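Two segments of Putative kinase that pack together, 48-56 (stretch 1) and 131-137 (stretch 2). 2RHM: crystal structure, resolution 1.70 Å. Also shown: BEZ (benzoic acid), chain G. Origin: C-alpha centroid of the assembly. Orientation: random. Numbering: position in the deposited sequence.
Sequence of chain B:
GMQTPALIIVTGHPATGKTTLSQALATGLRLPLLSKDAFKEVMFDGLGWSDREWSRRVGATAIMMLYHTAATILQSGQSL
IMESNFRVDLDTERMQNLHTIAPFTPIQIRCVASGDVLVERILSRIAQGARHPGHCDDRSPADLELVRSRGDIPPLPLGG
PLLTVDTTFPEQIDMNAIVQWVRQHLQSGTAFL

Stretch 1 48-56: GWSDREWSR
Stretch 2, residues 131-137: RHPGHCD

Residues 48-56 run from a loop into a helix that begins at Arg52 and continues beyond Arg56; residues 131-137 form a loop holding a short 3-10 segment, 133-135. The register is set by three CA pairs: Trp49 CA to Gly134 CA at 4.9 Å, Arg52 CA to Cys136 CA at 5.2 Å, and Ser55 CA to His135 CA at 5.4 Å. Together the stretches bury 369 Å².

Each stretch is held by its own backbone and side-chain bonds. Gly48 leaves the preceding helix with phi/psi 95/171, where a CB would jam against the carbonyl O of the residue before. Trp49 (-137/169), Ser50 (-158/-80) and Asp51 (-130/180) are extended or irregular, after which helical values near -63/-40 take over. Across the interface, Pro133, Gly134 and His135 keep phi near -65 and psi between -19 and -29, then Cys136 turns to 49/53. Asp51 (chi1 p) caps the helix, its OD1 accepting from Trp54 N at 3.0 Å; Ser55 N to Asp51 O, 3.1 Å, and Arg56 N to Arg52 O, 2.9 Å, are helical bonds. Trp54 (chi1 t) ties the helix back to the loop through NE1 to Gly48 O, 3.0 Å. His132 (chi1 t, chi2 -67°) accepts from Gly134 N at ND1, 3.0 Å. Arg131 NE forms a salt bridge with Asp137 OD2 at 2.8 Å, linking the ends of the second stretch.

Aromatic and apolar packing centers on Trp49, whose CB points toward the second stretch with chi1 p and chi2 -89°. Pro133 CB lies 4.2 Å from the centroid of the six-membered Trp49 ring, 21° off its normal, evidence for a CH-pi contact over the face; Trp49 CZ2 also reaches Pro133 CG at 3.9 Å. The His132 ring turns its edge toward the face of Trp49 in an offset edge-to-face pair, its centroid 5.6 Å from that of the five-membered indole ring, planes at 89°. At the root of the side chain, Trp49 CB sits 3.4 Å from Gly134 CA. An ideal CB on Gly134 would fall 2.8 Å from Trp49 CB, a clash, so this approach depends on glycine.

Cys136 (chi1 m) points toward the start of the helix: its SG is 3.4 Å from Ser50 O, and its CB 3.8 Å from Arg52 N. These are packing contacts.

One direct hydrogen bond crosses the interface. Ser55 points toward the second stretch with chi1 t, and its OG donates to His135 O at 2.7 Å. A water supplies a polar bridge, accepting from Ser50 N (2.9 Å to the water O) and donating to Asp51 O (3.0 Å) and Gly134 O (2.7 Å).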

# COMPACT_ATOMS: atom_id res chain seq x y z
N GLY B 48 -1.46 -15.36 9.57
CA GLY B 48 -1.16 -15.91 10.89
C GLY B 48 0.16 -15.41 11.42
O GLY B 48 0.93 -14.75 10.71
N TRP B 49 0.43 -15.70 12.68
CA TRP B 49 1.69 -15.32 13.30
C TRP B 49 2.19 -16.50 14.14
O TRP B 49 1.46 -17.47 14.35
CB TRP B 49 1.54 -14.06 14.14
CG TRP B 49 0.50 -14.17 15.21
CD1 TRP B 49 -0.83 -13.88 15.09
CD2 TRP B 49 0.70 -14.60 16.57
NE1 TRP B 49 -1.46 -14.10 16.29
CE2 TRP B 49 -0.55 -14.53 17.22
CE3 TRP B 49 1.83 -15.01 17.30
CZ2 TRP B 49 -0.72 -14.88 18.56
CZ3 TRP B 49 1.67 -15.35 18.63
CH2 TRP B 49 0.40 -15.29 19.25
N SER B 50 3.44 -16.42 14.60
CA SER B 50 4.02 -17.51 15.37
C SER B 50 5.19 -17.06 16.23
O SER B 50 5.03 -16.85 17.42
CB SER B 50 4.45 -18.65 14.43
OG SER B 50 5.36 -18.19 13.43
N ASP B 51 6.36 -16.92 15.61
CA ASP B 51 7.59 -16.66 16.35
C ASP B 51 8.35 -15.46 15.78
O ASP B 51 7.91 -14.83 14.83
CB ASP B 51 8.44 -17.93 16.41
CG ASP B 51 8.82 -18.46 15.02
OD1 ASP B 51 8.76 -17.71 14.05
OD2 ASP B 51 9.20 -19.64 14.91
N ARG B 52 9.48 -15.15 16.40
CA ARG B 52 10.26 -13.99 16.01
C ARG B 52 10.79 -14.08 14.57
O ARG B 52 10.86 -13.07 13.88
CB ARG B 52 11.41 -13.77 17.00
CG ARG B 52 12.10 -12.43 16.85
N GLU B 53 11.19 -15.28 14.13
CA GLU B 53 11.71 -15.48 12.77
C GLU B 53 10.63 -15.18 11.73
O GLU B 53 10.90 -14.55 10.71
CB GLU B 53 12.26 -16.91 12.58
CG GLU B 53 12.77 -17.24 11.15
CD GLU B 53 13.40 -18.63 11.05
OE1 GLU B 53 14.58 -18.80 11.44
OE2 GLU B 53 12.71 -19.57 10.56
N TRP B 54 9.39 -15.57 12.01
CA TRP B 54 8.27 -15.29 11.12
C TRP B 54 8.00 -13.77 11.09
O TRP B 54 7.77 -13.18 10.03
CB TRP B 54 7.03 -16.06 11.55
CG TRP B 54 5.86 -15.78 10.70
CD1 TRP B 54 4.73 -15.11 11.06
CD2 TRP B 54 5.69 -16.13 9.33
NE1 TRP B 54 3.86 -15.04 10.01
CE2 TRP B 54 4.42 -15.67 8.93
CE3 TRP B 54 6.47 -16.83 8.40
CZ2 TRP B 54 3.92 -15.84 7.64
CZ3 TRP B 54 5.98 -17.01 7.12
CH2 TRP B 54 4.72 -16.50 6.75
N SER B 55 8.07 -13.15 12.27
CA SER B 55 7.91 -11.70 12.39
C SER B 55 8.95 -10.96 11.53
O SER B 55 8.64 -9.99 10.86
CB SER B 55 8.00 -11.28 13.85
OG SER B 55 7.94 -9.87 14.01
N ARG B 56 10.19 -11.45 11.55
CA ARG B 56 11.27 -10.86 10.77
C ARG B 56 11.02 -11.01 9.29
O ARG B 56 11.28 -10.08 8.52
CB ARG B 56 12.62 -11.49 11.13
CG ARG B 56 13.11 -11.13 12.49
CD ARG B 56 14.44 -11.80 12.79
N ARG B 131 0.15 -3.56 21.46
CA ARG B 131 1.02 -4.14 20.46
C ARG B 131 0.45 -5.49 19.95
O ARG B 131 0.10 -6.37 20.74
CB ARG B 131 2.39 -4.32 21.13
CG ARG B 131 3.54 -4.70 20.25
CD ARG B 131 3.87 -3.62 19.25
NE ARG B 131 5.02 -4.01 18.47
CZ ARG B 131 5.44 -3.36 17.39
NH1 ARG B 131 4.77 -2.29 16.96
NH2 ARG B 131 6.51 -3.79 16.74
N HIS B 132 0.35 -5.64 18.63
CA HIS B 132 -0.13 -6.88 18.03
C HIS B 132 0.81 -8.00 18.49
O HIS B 132 2.03 -7.83 18.45
CB HIS B 132 -0.09 -6.79 16.49
CG HIS B 132 -0.84 -7.88 15.79
ND1 HIS B 132 -0.44 -9.20 15.83
CD2 HIS B 132 -1.95 -7.85 15.02
CE1 HIS B 132 -1.28 -9.94 15.13
NE2 HIS B 132 -2.21 -9.14 14.63
N PRO B 133 0.25 -9.15 18.93
CA PRO B 133 1.11 -10.21 19.46
C PRO B 133 2.05 -10.86 18.43
O PRO B 133 3.06 -11.43 18.82
CB PRO B 133 0.10 -11.25 19.95
CG PRO B 133 -1.13 -11.01 19.12
CD PRO B 133 -1.17 -9.53 18.98
N GLY B 134 1.72 -10.77 17.14
CA GLY B 134 2.52 -11.42 16.10
C GLY B 134 3.92 -10.85 15.94
O GLY B 134 4.80 -11.52 15.39
N HIS B 135 4.13 -9.64 16.44
CA HIS B 135 5.42 -8.96 16.33
C HIS B 135 6.49 -9.71 17.10
O HIS B 135 7.68 -9.66 16.73
CB HIS B 135 5.34 -7.52 16.84
CG HIS B 135 4.55 -6.60 15.97
ND1 HIS B 135 4.94 -6.24 14.70
CD2 HIS B 135 3.40 -5.94 16.21
CE1 HIS B 135 4.06 -5.39 14.20
NE2 HIS B 135 3.12 -5.19 15.09
N CYS B 136 6.08 -10.41 18.15
CA CYS B 136 6.99 -11.21 18.95
C CYS B 136 8.19 -10.36 19.32
O CYS B 136 9.33 -10.74 19.08
CB CYS B 136 7.43 -12.45 18.19
SG CYS B 136 6.17 -13.68 17.98
N ASP B 137 7.90 -9.19 19.89
CA ASP B 137 8.93 -8.24 20.26
C ASP B 137 9.85 -8.78 21.32
O ASP B 137 9.40 -9.24 22.37
CB ASP B 137 8.30 -6.97 20.79
CG ASP B 137 7.54 -6.24 19.74
OD1 ASP B 137 8.16 -5.88 18.72
OD2 ASP B 137 6.33 -6.02 19.95
C BEZ G . 6.26 -0.05 19.22
O1 BEZ G . 5.29 0.62 19.64
O2 BEZ G . 6.79 0.23 18.11
C1 BEZ G . 6.79 -1.18 20.05
C2 BEZ G . 6.20 -1.47 21.27
C3 BEZ G . 6.68 -2.52 22.03
C4 BEZ G . 7.76 -3.28 21.57
C5 BEZ G . 8.35 -2.97 20.34
C6 BEZ G . 7.86 -1.93 19.57
O HOH W 1 5.09 -14.00 14.34